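Local structure of Pre-mRNA-splicing factor SAD1 (Saccharomyces cerevisiae, 4MSX) at residues Phe153-Tyr159 with Lys232-Lys238; Ile184-Asn188 with His242-Asp247; His388-Arg393 with Gly434-Ser438; Ala415-His419 with Lys471-Ile475. The protein promotes assembly of newly made U4 snRNA into the U4/U6 snRNP and is required for pre-mRNA splicing, although its ubiquitin-protease fold is catalytically inactive. All blocks are in the same frame, centred on the assembly; numbering follows the deposited sequence. Where two conformers were deposited one is given.

Contact 1: Phe153-Tyr159 with Lys232-Lys238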
loop_
_atom_site.group_PDB
_atom_site.type_symbol
_atom_site.label_atom_id
_atom_site.label_comp_id
_atom_site.label_asym_id
_atom_site.label_seq_id
_atom_site.Cartn_x
_atom_site.Cartn_y
_atom_site.Cartn_z
ATOM N N PHE A 153 -14.786 -14.465 -3.338
ATOM C CA PHE A 153 -13.712 -14.033 -2.418
ATOM C C PHE A 153 -12.579 -13.298 -3.202
ATOM O O PHE A 153 -11.970 -12.339 -2.694
ATOM C CB PHE A 153 -13.136 -15.223 -1.732
ATOM C CG PHE A 153 -12.229 -14.875 -0.566
ATOM C CD1 PHE A 153 -10.912 -14.485 -0.784
ATOM C CD2 PHE A 153 -12.705 -14.968 0.739
ATOM C CE1 PHE A 153 -10.059 -14.196 0.298
ATOM C CE2 PHE A 153 -11.841 -14.676 1.845
ATOM C CZ PHE A 153 -10.534 -14.310 1.607
ATOM N N ALA A 154 -12.293 -13.749 -4.430
ATOM C CA ALA A 154 -11.298 -13.092 -5.277
ATOM C C ALA A 154 -11.716 -11.662 -5.615
ATOM O O ALA A 154 -10.851 -10.766 -5.769
ATOM C CB ALA A 154 -11.066 -13.904 -6.605
ATOM N N ALA A 155 -13.028 -11.442 -5.759
ATOM C CA ALA A 155 -13.558 -10.105 -6.042
ATOM C C ALA A 155 -13.649 -9.210 -4.788
ATOM O O ALA A 155 -13.542 -7.975 -4.888
ATOM C CB ALA A 155 -14.974 -10.206 -6.703
ATOM N N TYR A 156 -13.849 -9.825 -3.618
ATOM C CA TYR A 156 -14.077 -9.068 -2.409
ATOM C C TYR A 156 -13.722 -9.935 -1.177
ATOM O O TYR A 156 -14.565 -10.576 -0.631
ATOM C CB TYR A 156 -15.539 -8.613 -2.380
ATOM C CG TYR A 156 -15.847 -7.700 -1.236
ATOM C CD1 TYR A 156 -15.601 -6.338 -1.349
ATOM C CD2 TYR A 156 -16.366 -8.178 -0.032
ATOM C CE1 TYR A 156 -15.853 -5.458 -0.322
ATOM C CE2 TYR A 156 -16.620 -7.280 1.041
ATOM C CZ TYR A 156 -16.329 -5.919 0.878
ATOM O OH TYR A 156 -16.574 -4.977 1.854
ATOM N N PRO A 157 -12.434 -10.021 -0.814
ATOM C CA PRO A 157 -11.989 -10.871 0.292
ATOM C C PRO A 157 -12.717 -10.493 1.576
ATOM O O PRO A 157 -12.993 -9.313 1.786
ATOM C CB PRO A 157 -10.481 -10.570 0.404
ATOM C CG PRO A 157 -10.102 -10.171 -1.026
ATOM C CD PRO A 157 -11.308 -9.364 -1.489
ATOM N N THR A 158 -13.053 -11.504 2.379
ATOM C CA THR A 158 -13.786 -11.302 3.626
ATOM C C THR A 158 -13.003 -11.969 4.750
ATOM O O THR A 158 -12.249 -12.923 4.527
ATOM C CB THR A 158 -15.216 -11.918 3.582
ATOM O OG1 THR A 158 -15.137 -13.244 3.048
ATOM C CG2 THR A 158 -16.158 -11.063 2.714
ATOM N N TYR A 159 -13.126 -11.440 5.967
ATOM C CA TYR A 159 -12.274 -11.911 7.047
ATOM C C TYR A 159 -13.111 -11.872 8.339
ATOM O O TYR A 159 -14.020 -11.062 8.434
ATOM C CB TYR A 159 -11.073 -10.942 7.261
ATOM C CG TYR A 159 -10.187 -10.827 6.016
ATOM C CD1 TYR A 159 -9.166 -11.744 5.798
ATOM C CD2 TYR A 159 -10.416 -9.837 5.054
ATOM C CE1 TYR A 159 -8.374 -11.684 4.665
ATOM C CE2 TYR A 159 -9.582 -9.745 3.911
ATOM C CZ TYR A 159 -8.581 -10.688 3.731
ATOM O OH TYR A 159 -7.746 -10.692 2.654
ATOM N N LYS A 232 -7.884 -5.153 1.492
ATOM C CA LYS A 232 -8.389 -6.539 1.619
ATOM C C LYS A 232 -7.708 -7.523 0.669
ATOM O O LYS A 232 -7.444 -8.693 1.042
ATOM C CB LYS A 232 -9.899 -6.585 1.394
ATOM C CG LYS A 232 -10.695 -5.858 2.518
ATOM C CD LYS A 232 -12.161 -5.683 2.000
ATOM C CE LYS A 232 -13.020 -4.789 2.849
ATOM N NZ LYS A 232 -13.279 -5.444 4.097
ATOM N N LYS A 233 -7.395 -7.084 -0.558
ATOM C CA LYS A 233 -6.682 -7.985 -1.456
ATOM C C LYS A 233 -5.254 -8.157 -1.067
ATOM O O LYS A 233 -4.698 -9.244 -1.269
ATOM C CB LYS A 233 -6.732 -7.429 -2.926
ATOM C CG LYS A 233 -8.160 -7.569 -3.500
ATOM C CD LYS A 233 -8.298 -6.820 -4.873
ATOM C CE LYS A 233 -9.680 -7.159 -5.492
ATOM N NZ LYS A 233 -9.816 -6.321 -6.808
ATOM N N ILE A 234 -4.604 -7.072 -0.579
ATOM C CA ILE A 234 -3.178 -7.202 -0.207
ATOM C C ILE A 234 -2.991 -8.346 0.808
ATOM O O ILE A 234 -1.962 -9.056 0.805
ATOM C CB ILE A 234 -2.680 -5.857 0.360
ATOM C CG1 ILE A 234 -2.431 -4.897 -0.843
ATOM C CG2 ILE A 234 -1.421 -6.034 1.276
ATOM C CD1 ILE A 234 -2.264 -3.426 -0.371
ATOM N N TRP A 235 -4.001 -8.529 1.661
ATOM C CA TRP A 235 -3.896 -9.559 2.730
ATOM C C TRP A 235 -4.529 -10.908 2.332
ATOM O O TRP A 235 -4.541 -11.852 3.124
ATOM C CB TRP A 235 -4.501 -9.032 4.057
ATOM C CG TRP A 235 -3.468 -8.115 4.676
ATOM C CD1 TRP A 235 -3.395 -6.740 4.582
ATOM C CD2 TRP A 235 -2.331 -8.538 5.404
ATOM N NE1 TRP A 235 -2.244 -6.282 5.268
ATOM C CE2 TRP A 235 -1.579 -7.382 5.752
ATOM C CE3 TRP A 235 -1.866 -9.800 5.818
ATOM C CZ2 TRP A 235 -0.366 -7.466 6.516
ATOM C CZ3 TRP A 235 -0.689 -9.890 6.543
ATOM C CH2 TRP A 235 0.050 -8.723 6.908
ATOM N N SER A 236 -5.066 -11.016 1.106
ATOM C CA SER A 236 -5.822 -12.218 0.804
ATOM C C SER A 236 -4.955 -13.463 0.862
ATOM O O SER A 236 -3.891 -13.523 0.229
ATOM C CB SER A 236 -6.476 -12.124 -0.594
ATOM O OG SER A 236 -6.910 -13.431 -0.933
ATOM N N PRO A 237 -5.391 -14.481 1.627
ATOM C CA PRO A 237 -4.651 -15.755 1.649
ATOM C C PRO A 237 -5.098 -16.731 0.526
ATOM O O PRO A 237 -4.644 -17.874 0.518
ATOM C CB PRO A 237 -5.027 -16.365 3.037
ATOM C CG PRO A 237 -6.441 -15.922 3.252
ATOM C CD PRO A 237 -6.526 -14.481 2.563
ATOM N N LYS A 238 -5.962 -16.285 -0.381
ATOM C CA LYS A 238 -6.458 -17.150 -1.473
ATOM C C LYS A 238 -6.362 -16.507 -2.880
ATOM O O LYS A 238 -7.215 -16.732 -3.750
ATOM C CB LYS A 238 -7.931 -17.493 -1.178
ATOM C CG LYS A 238 -8.081 -18.413 0.039
ATOM C CD LYS A 238 -9.439 -18.241 0.781
ATOM C CE LYS A 238 -10.670 -18.291 -0.084
ATOM N NZ LYS A 238 -11.943 -18.480 0.732
HETATM O O HOH W 1 -12.590 -6.515 -6.943
HETATM O O HOH W 2 -14.581 -7.865 3.539
#
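The C-terminal end of helix 146-155, with the loop after it, packs on the end of helix 222-234, and Phe153 and Tyr159 reach across to Lys238 and Lys232. The Phe153 ring is clamped on both faces: Lys238 CE sits over its centre, 3.8 Å from the centroid, and the CA of Pro157 lies over the opposite face. Lys238 also brings NZ over the ring, 25° off its normal, in a cation-pi contact; the bend at chi3 (50°) folds the end of this lysine across the aromatic face. At the ring's edge, in plane, Ser236 OG stands 3.5 Å from Phe153 CE1. That hydroxyl accepts from Lys238 N, an ST turn just past the helix end. The contact thus joins the predicted UBP-type zinc-finger region to the helical part of the USP-like domain. Tyr159 OH donates to Lys232 O at 2.6 Å, in the carbonyl plane, gripping an oxygen at the end of helix 222-234. Pro157 lays its ring on the end of the same helix, its CG 4.1 Å from Lys233 CG. The lysine ends run on: Lys232 NZ bonds the carbonyls of Phe212 and Asn215 and, through a water, Pro157 O, whereas Lys233 NZ forms a salt bridge with Asp77 and reaches Ala155 O through another water.

Contact 2: Ile184-Asn188 with His242-Asp247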
loop_
_atom_site.group_PDB
_atom_site.type_symbol
_atom_site.label_atom_id
_atom_site.label_comp_id
_atom_site.label_asym_id
_atom_site.label_seq_id
_atom_site.Cartn_x
_atom_site.Cartn_y
_atom_site.Cartn_z
ATOM N N ILE A 184 3.112 -9.229 -0.610
ATOM C CA ILE A 184 3.091 -9.519 -2.034
ATOM C C ILE A 184 3.416 -8.251 -2.830
ATOM O O ILE A 184 3.329 -7.145 -2.299
ATOM C CB ILE A 184 1.719 -10.048 -2.492
ATOM C CG1 ILE A 184 0.626 -9.023 -2.198
ATOM C CG2 ILE A 184 1.380 -11.378 -1.802
ATOM C CD1 ILE A 184 -0.719 -9.439 -2.705
ATOM N N GLY A 185 3.785 -8.450 -4.091
ATOM C CA GLY A 185 4.115 -7.382 -4.990
ATOM C C GLY A 185 3.006 -7.092 -5.990
ATOM O O GLY A 185 1.838 -7.612 -5.902
ATOM N N PHE A 186 3.384 -6.231 -6.944
ATOM C CA PHE A 186 2.426 -5.547 -7.777
ATOM C C PHE A 186 3.031 -5.440 -9.177
ATOM O O PHE A 186 4.258 -5.236 -9.327
ATOM C CB PHE A 186 2.167 -4.107 -7.295
ATOM C CG PHE A 186 1.531 -4.001 -5.915
ATOM C CD1 PHE A 186 2.334 -4.055 -4.781
ATOM C CD2 PHE A 186 0.158 -3.817 -5.784
ATOM C CE1 PHE A 186 1.797 -3.966 -3.506
ATOM C CE2 PHE A 186 -0.420 -3.716 -4.485
ATOM C CZ PHE A 186 0.423 -3.772 -3.358
ATOM N N THR A 187 2.164 -5.541 -10.181
ATOM C CA THR A 187 2.598 -5.287 -11.553
ATOM C C THR A 187 2.747 -3.783 -11.823
ATOM O O THR A 187 2.210 -2.931 -11.097
ATOM C CB THR A 187 1.599 -5.973 -12.541
ATOM O OG1 THR A 187 0.260 -5.648 -12.158
ATOM C CG2 THR A 187 1.751 -7.504 -12.455
ATOM N N ASN A 188 3.469 -3.470 -12.897
ATOM C CA ASN A 188 3.662 -2.095 -13.340
ATOM C C ASN A 188 4.325 -1.186 -12.291
ATOM O O ASN A 188 3.927 -0.044 -12.103
ATOM C CB ASN A 188 2.360 -1.460 -13.798
ATOM C CG ASN A 188 2.628 -0.305 -14.838
ATOM O OD1 ASN A 188 3.782 -0.011 -15.109
ATOM N ND2 ASN A 188 1.590 0.321 -15.348
ATOM N N HIS A 242 -0.220 -14.534 -7.305
ATOM C CA HIS A 242 0.378 -13.999 -6.100
ATOM C C HIS A 242 0.899 -12.534 -6.234
ATOM O O HIS A 242 1.910 -12.178 -5.625
ATOM C CB HIS A 242 1.520 -14.926 -5.636
ATOM C CG HIS A 242 2.702 -14.910 -6.546
ATOM N ND1 HIS A 242 2.591 -14.648 -7.898
ATOM C CD2 HIS A 242 4.022 -15.089 -6.307
ATOM C CE1 HIS A 242 3.791 -14.684 -8.454
ATOM N NE2 HIS A 242 4.676 -14.947 -7.507
ATOM N N HIS A 243 0.193 -11.699 -6.980
ATOM C CA HIS A 243 0.527 -10.265 -7.130
ATOM C C HIS A 243 -0.702 -9.489 -7.544
ATOM O O HIS A 243 -1.708 -10.076 -7.959
ATOM C CB HIS A 243 1.643 -10.021 -8.160
ATOM C CG HIS A 243 1.464 -10.761 -9.445
ATOM N ND1 HIS A 243 0.693 -10.280 -10.482
ATOM C CD2 HIS A 243 1.990 -11.929 -9.877
ATOM C CE1 HIS A 243 0.744 -11.127 -11.496
ATOM N NE2 HIS A 243 1.515 -12.139 -11.150
ATOM N N LEU A 244 -0.678 -8.186 -7.349
ATOM C CA LEU A 244 -1.877 -7.405 -7.560
ATOM C C LEU A 244 -1.592 -6.337 -8.593
ATOM O O LEU A 244 -0.432 -6.009 -8.813
ATOM C CB LEU A 244 -2.303 -6.705 -6.270
ATOM C CG LEU A 244 -2.673 -7.679 -5.151
ATOM C CD1 LEU A 244 -2.909 -6.841 -3.904
ATOM C CD2 LEU A 244 -3.946 -8.470 -5.611
ATOM N N SER A 245 -2.649 -5.770 -9.167
ATOM C CA SER A 245 -2.474 -4.565 -9.984
ATOM C C SER A 245 -3.223 -3.468 -9.263
ATOM O O SER A 245 -4.382 -3.681 -8.911
ATOM C CB SER A 245 -3.064 -4.746 -11.414
ATOM O OG SER A 245 -3.095 -3.462 -12.062
ATOM N N VAL A 246 -2.620 -2.287 -9.063
ATOM C CA VAL A 246 -3.453 -1.168 -8.615
ATOM C C VAL A 246 -3.471 0.021 -9.597
ATOM O O VAL A 246 -3.796 1.144 -9.207
ATOM C CB VAL A 246 -3.026 -0.685 -7.194
ATOM C CG1 VAL A 246 -3.340 -1.804 -6.140
ATOM C CG2 VAL A 246 -1.521 -0.299 -7.212
ATOM N N ASP A 247 -3.181 -0.264 -10.867
ATOM C CA ASP A 247 -3.179 0.775 -11.929
ATOM C C ASP A 247 -4.515 1.506 -11.944
ATOM O O ASP A 247 -4.558 2.734 -11.937
ATOM C CB ASP A 247 -2.949 0.167 -13.316
ATOM C CG ASP A 247 -1.606 -0.439 -13.474
ATOM O OD1 ASP A 247 -0.924 -0.793 -12.470
ATOM O OD2 ASP A 247 -1.159 -0.560 -14.624
HETATM O O HOH W 3 4.247 -11.214 -5.086
HETATM O O HOH W 4 -0.063 -1.689 -10.108
HETATM O O HOH W 5 -0.604 -3.490 -13.381
HETATM O O HOH W 6 -1.374 -8.126 -11.475
#
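Phe186 and Leu244 cross at a slant on one face of a short parallel strand pair, the ring carbon Phe186 CD2 lying 3.8 Å from Leu244 CB. Val246 extends this apolar row, its CG1 branch meeting Phe186 CE2, and on the other flank Ile184 CD1 touches Leu244 CG at 3.6 Å. In the isoleucine conformer described, CG1 is set between the backbone N and the carbonyl carbon (chi1 59°), which swings CD1 toward the leucine. Two backbone bonds carry the pairing: Leu244 N to Gly185 O, and Thr187 N to Leu244 O at 3.0 Å. Beside His243, the Thr187 CG2 methyl lies 3.6 Å from His243 ND1, the two side chains roughly perpendicular, while a water links Thr187 OG1 to the same nitrogen. Farther along, Asn188 ND2 donates almost straight (178°) to Asp247 OD2, 3.0 Å away. The hydrogen bond lies in the amide plane but meets the carboxylate from above its plane, the two groups being turned 49° apart. A second water draws Thr187 O, Val246 N and Asp247 OD1 together. Asn188 and Val246 occupy the N-cap positions of helices 189-203 and 247-256, which follow the strands after a short connection. The apolar face packs against both helix 189-203, where His196 stacks on Phe186, and helix 222-234, where Ile234 touches Phe186 and Leu244.

Contact 3: His388-Arg393 with Gly434-Ser438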
loop_
_atom_site.group_PDB
_atom_site.type_symbol
_atom_site.label_atom_id
_atom_site.label_comp_id
_atom_site.label_asym_id
_atom_site.label_seq_id
_atom_site.Cartn_x
_atom_site.Cartn_y
_atom_site.Cartn_z
ATOM N N HIS A 388 18.612 18.763 -11.756
ATOM C CA HIS A 388 18.764 17.295 -11.649
ATOM C C HIS A 388 18.693 16.807 -10.208
ATOM O O HIS A 388 19.677 16.229 -9.682
ATOM C CB HIS A 388 20.102 16.799 -12.215
ATOM C CG HIS A 388 20.269 17.027 -13.680
ATOM N ND1 HIS A 388 19.201 17.108 -14.546
ATOM C CD2 HIS A 388 21.382 17.195 -14.431
ATOM C CE1 HIS A 388 19.650 17.313 -15.771
ATOM N NE2 HIS A 388 20.970 17.369 -15.728
ATOM N N PRO A 389 17.535 16.997 -9.571
ATOM C CA PRO A 389 17.361 16.620 -8.147
ATOM C C PRO A 389 17.706 15.152 -7.817
ATOM O O PRO A 389 18.210 14.849 -6.705
ATOM C CB PRO A 389 15.858 16.835 -7.889
ATOM C CG PRO A 389 15.269 17.418 -9.137
ATOM C CD PRO A 389 16.275 17.364 -10.246
ATOM N N VAL A 390 17.391 14.222 -8.715
ATOM C CA VAL A 390 17.664 12.823 -8.418
ATOM C C VAL A 390 19.152 12.574 -8.465
ATOM O O VAL A 390 19.758 12.123 -7.482
ATOM C CB VAL A 390 16.891 11.863 -9.361
ATOM C CG1 VAL A 390 17.141 10.395 -8.986
ATOM C CG2 VAL A 390 15.391 12.161 -9.286
ATOM N N LYS A 391 19.783 12.911 -9.584
ATOM C CA LYS A 391 21.239 12.716 -9.683
ATOM C C LYS A 391 22.025 13.391 -8.557
ATOM O O LYS A 391 23.019 12.856 -8.062
ATOM C CB LYS A 391 21.753 13.297 -11.013
ATOM C CG LYS A 391 23.203 12.997 -11.266
ATOM C CD LYS A 391 23.549 13.340 -12.739
ATOM C CE LYS A 391 24.915 12.773 -13.153
ATOM N NZ LYS A 391 25.171 12.871 -14.640
ATOM N N ASN A 392 21.604 14.608 -8.187
ATOM C CA ASN A 392 22.305 15.385 -7.172
ATOM C C ASN A 392 21.807 15.163 -5.735
ATOM O O ASN A 392 22.075 15.976 -4.847
ATOM C CB ASN A 392 22.199 16.865 -7.548
ATOM C CG ASN A 392 23.013 17.162 -8.795
ATOM O OD1 ASN A 392 24.135 16.683 -8.896
ATOM N ND2 ASN A 392 22.405 17.807 -9.777
ATOM N N ARG A 393 21.095 14.061 -5.519
ATOM C CA ARG A 393 20.482 13.791 -4.209
ATOM C C ARG A 393 21.535 13.520 -3.120
ATOM O O ARG A 393 22.696 13.175 -3.399
ATOM C CB ARG A 393 19.555 12.562 -4.294
ATOM C CG ARG A 393 20.323 11.254 -4.383
ATOM C CD ARG A 393 19.387 10.065 -4.801
ATOM N NE ARG A 393 20.137 8.815 -4.920
ATOM C CZ ARG A 393 20.890 8.502 -5.975
ATOM N NH1 ARG A 393 20.981 9.332 -7.035
ATOM N NH2 ARG A 393 21.527 7.354 -5.984
ATOM N N GLY A 434 18.985 14.770 -19.255
ATOM C CA GLY A 434 17.992 14.977 -18.207
ATOM C C GLY A 434 18.336 14.134 -16.959
ATOM O O GLY A 434 19.419 13.542 -16.884
ATOM N N ASP A 435 17.424 14.070 -15.987
ATOM C CA ASP A 435 17.772 13.517 -14.658
ATOM C C ASP A 435 17.815 11.992 -14.622
ATOM O O ASP A 435 17.279 11.326 -15.501
ATOM C CB ASP A 435 16.767 14.021 -13.617
ATOM C CG ASP A 435 17.353 14.069 -12.194
ATOM O OD1 ASP A 435 18.506 13.597 -11.973
ATOM O OD2 ASP A 435 16.645 14.583 -11.305
ATOM N N GLU A 436 18.427 11.436 -13.583
ATOM C CA GLU A 436 18.251 10.005 -13.307
ATOM C C GLU A 436 16.780 9.754 -12.869
ATOM O O GLU A 436 16.084 10.694 -12.453
ATOM C CB GLU A 436 19.249 9.534 -12.265
ATOM C CG GLU A 436 20.677 9.499 -12.797
ATOM C CD GLU A 436 21.708 9.099 -11.740
ATOM O OE1 GLU A 436 21.499 9.404 -10.544
ATOM O OE2 GLU A 436 22.725 8.471 -12.103
ATOM N N LYS A 437 16.312 8.521 -13.023
ATOM C CA LYS A 437 14.938 8.173 -12.662
ATOM C C LYS A 437 14.894 7.392 -11.334
ATOM O O LYS A 437 15.699 6.487 -11.093
ATOM C CB LYS A 437 14.265 7.318 -13.721
ATOM C CG LYS A 437 12.745 7.372 -13.570
ATOM C CD LYS A 437 12.009 6.167 -14.138
ATOM C CE LYS A 437 10.569 6.158 -13.635
ATOM N NZ LYS A 437 9.898 7.472 -13.920
ATOM N N SER A 438 13.939 7.749 -10.489
ATOM C CA SER A 438 13.783 7.051 -9.173
ATOM C C SER A 438 12.956 5.774 -9.311
ATOM O O SER A 438 11.931 5.769 -10.011
ATOM C CB SER A 438 13.059 7.986 -8.221
ATOM O OG SER A 438 13.859 9.129 -7.883
HETATM O O HOH W 7 22.992 7.824 -8.852
#
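Asp435 holds the loop around Val390 with both carboxylate oxygens: OD2 accepts from Val390 N at 2.7 Å and OD1 from Lys391 N at 2.8 Å, each through its syn lone pair. With CG anti to the backbone N (chi1 -153°), the carboxylate is carried over to these two successive amides. The His388 side chain lies alongside, its CE1 3.6 Å from Gly434 C and one face of its ring turned to Gly434 O. Val390 packs against the backbone next to the aspartate, its CB 3.4 Å from Glu436 O and its methyls against Ser438 OG. Glu436 continues the grip: in the Arg393 conformer described, OE1 approaches the guanidinium edge in a long salt bridge, 3.5 Å from Arg393 NH1, which a water also spans. The same NH1 donates to Val390 O from above the carbonyl plane, while Arg393 N reaches that oxygen from the opposite face. Farther out, Arg393 NE forms a salt bridge with Glu472, and Ser438 OG is bonded to His419. Residues Val390 to Arg393 form a type I beta turn, held at the surface by one carboxylate that accepts from two successive backbone amides, joining two loops of the USP-like domain.

Contact 4: Ala415-His419 with Lys471-Ile475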
loop_
_atom_site.group_PDB
_atom_site.type_symbol
_atom_site.label_atom_id
_atom_site.label_comp_id
_atom_site.label_asym_id
_atom_site.label_seq_id
_atom_site.Cartn_x
_atom_site.Cartn_y
_atom_site.Cartn_z
ATOM N N ALA A 415 9.161 -1.205 8.690
ATOM C CA ALA A 415 9.110 -1.038 7.232
ATOM C C ALA A 415 10.193 -0.054 6.817
ATOM O O ALA A 415 10.478 0.919 7.553
ATOM C CB ALA A 415 7.724 -0.487 6.819
ATOM N N ASN A 416 10.767 -0.304 5.644
ATOM C CA ASN A 416 11.871 0.507 5.116
ATOM C C ASN A 416 11.639 0.695 3.601
ATOM O O ASN A 416 11.623 -0.284 2.866
ATOM C CB ASN A 416 13.186 -0.242 5.389
ATOM C CG ASN A 416 14.434 0.605 5.074
ATOM O OD1 ASN A 416 14.498 1.766 5.428
ATOM N ND2 ASN A 416 15.390 0.029 4.363
ATOM N N VAL A 417 11.383 1.929 3.155
ATOM C CA VAL A 417 11.211 2.170 1.708
ATOM C C VAL A 417 12.554 2.674 1.206
ATOM O O VAL A 417 13.077 3.663 1.723
ATOM C CB VAL A 417 10.139 3.204 1.469
ATOM C CG1 VAL A 417 9.941 3.498 -0.081
ATOM C CG2 VAL A 417 8.776 2.657 2.038
ATOM N N VAL A 418 13.048 2.041 0.162
ATOM C CA VAL A 418 14.391 2.272 -0.331
ATOM C C VAL A 418 14.345 2.883 -1.716
ATOM O O VAL A 418 13.473 2.545 -2.551
ATOM C CB VAL A 418 15.111 0.913 -0.391
ATOM C CG1 VAL A 418 16.288 0.965 -1.322
ATOM C CG2 VAL A 418 15.520 0.514 1.067
ATOM N N HIS A 419 15.301 3.772 -1.974
ATOM C CA HIS A 419 15.365 4.465 -3.246
ATOM C C HIS A 419 16.450 3.794 -4.109
ATOM O O HIS A 419 17.542 3.555 -3.646
ATOM C CB HIS A 419 15.715 5.943 -3.016
ATOM C CG HIS A 419 15.865 6.723 -4.284
ATOM N ND1 HIS A 419 17.046 7.333 -4.645
ATOM C CD2 HIS A 419 14.986 6.976 -5.287
ATOM C CE1 HIS A 419 16.886 7.937 -5.812
ATOM N NE2 HIS A 419 15.644 7.742 -6.220
ATOM N N LYS A 471 21.247 -0.096 1.687
ATOM C CA LYS A 471 20.537 0.568 0.568
ATOM C C LYS A 471 20.066 1.940 1.007
ATOM O O LYS A 471 19.997 2.233 2.235
ATOM C CB LYS A 471 19.317 -0.298 0.162
ATOM C CG LYS A 471 19.753 -1.642 -0.410
ATOM C CD LYS A 471 18.653 -2.311 -1.237
ATOM C CE LYS A 471 19.157 -3.604 -1.900
ATOM N NZ LYS A 471 18.052 -4.444 -2.518
ATOM N N GLU A 472 19.688 2.768 0.040
ATOM C CA GLU A 472 19.365 4.147 0.374
ATOM C C GLU A 472 17.944 4.294 0.969
ATOM O O GLU A 472 16.965 4.412 0.201
ATOM C CB GLU A 472 19.469 4.971 -0.879
ATOM C CG GLU A 472 19.437 6.470 -0.632
ATOM C CD GLU A 472 19.461 7.291 -1.926
ATOM O OE1 GLU A 472 20.480 7.239 -2.649
ATOM O OE2 GLU A 472 18.464 8.005 -2.228
ATOM N N THR A 473 17.860 4.356 2.296
ATOM C CA THR A 473 16.581 4.483 2.991
ATOM C C THR A 473 15.965 5.869 2.725
ATOM O O THR A 473 16.658 6.919 2.708
ATOM C CB THR A 473 16.704 4.208 4.523
ATOM O OG1 THR A 473 15.401 4.272 5.089
ATOM C CG2 THR A 473 17.620 5.272 5.228
ATOM N N PHE A 474 14.662 5.880 2.454
ATOM C CA PHE A 474 13.949 7.136 2.191
ATOM C C PHE A 474 12.843 7.356 3.239
ATOM O O PHE A 474 12.692 8.458 3.760
ATOM C CB PHE A 474 13.310 7.066 0.784
ATOM C CG PHE A 474 12.564 8.316 0.384
ATOM C CD1 PHE A 474 13.241 9.517 0.180
ATOM C CD2 PHE A 474 11.184 8.269 0.149
ATOM C CE1 PHE A 474 12.560 10.667 -0.201
ATOM C CE2 PHE A 474 10.495 9.429 -0.239
ATOM C CZ PHE A 474 11.163 10.614 -0.429
ATOM N N ILE A 475 12.019 6.324 3.488
ATOM C CA ILE A 475 10.998 6.382 4.514
ATOM C C ILE A 475 11.066 5.136 5.389
ATOM O O ILE A 475 11.281 4.037 4.888
ATOM C CB ILE A 475 9.551 6.387 3.859
ATOM C CG1 ILE A 475 9.167 7.797 3.451
ATOM C CG2 ILE A 475 8.504 5.818 4.838
ATOM C CD1 ILE A 475 7.959 7.778 2.504
HETATM O O HOH W 8 18.000 1.051 3.883
HETATM O O HOH W 9 19.594 1.954 -2.710
HETATM O O HOH W 10 20.008 4.983 -4.515
#
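A classic beta bulge interrupts the antiparallel pairing of strands 409-421 and 472-480, with Phe474 and Ile475 both set opposite Val417. Here the backbone is held closely: Val417 N donates to Ile475 O at 2.7 Å, and Val417 O takes Phe474 N at 2.8 Å together with a weak bond from Ile475 N. The side chains of Val417 and Ile475 meet CB to CB at 4.0 Å and are covered by Leu201 of helix 189-203 and Pro266. On the other face, that of Val418 and Thr473, Thr473 OG1 donates to Asn416 OD1 at 2.7 Å, in the carbonyl plane. Waters enter at the partly exposed Lys471-Glu472 end, although His419 N still donates directly to Glu472 O at 2.8 Å. One water joins Asn416 ND2 to Lys471 O, a second links His419 O to Glu472 N, and a third bridges His419 O and Glu472 OE1. Val418 CG1 still packs on Lys471 CB at 3.6 Å, but the lysine end leads away to a salt bridge with Glu454. His419 and Glu472, whose stronger partners are Ser438 and Arg393, lie side by side. Between them, His419 ND1 donates to Glu472 OE2 at 2.9 Å, a bent bond (135°) that reaches the oxygen from above the carboxylate plane.

Overall arrangement
From the N terminus, the chain leaves the zinc-finger region through 153-159, passes 184-188 and three helices, and returns at 232-238 to close contact 1, then at 242-247 to close contact 2. These two loops cross, and Ile234 packs on Leu244 where they touch, tying the zinc-finger side to the helical part of the USP-like domain. Contacts 3 and 4 come later in the chain and cross each other: 434-438 returns to 388-393 to close contact 3, then 471-475 returns to 415-419 to close contact 4. They touch through side chains, joining surface loops to the large mixed sheet. Contacts 1 and 4 lie on opposite sides of the chain's centre, their centres about 28 Å apart.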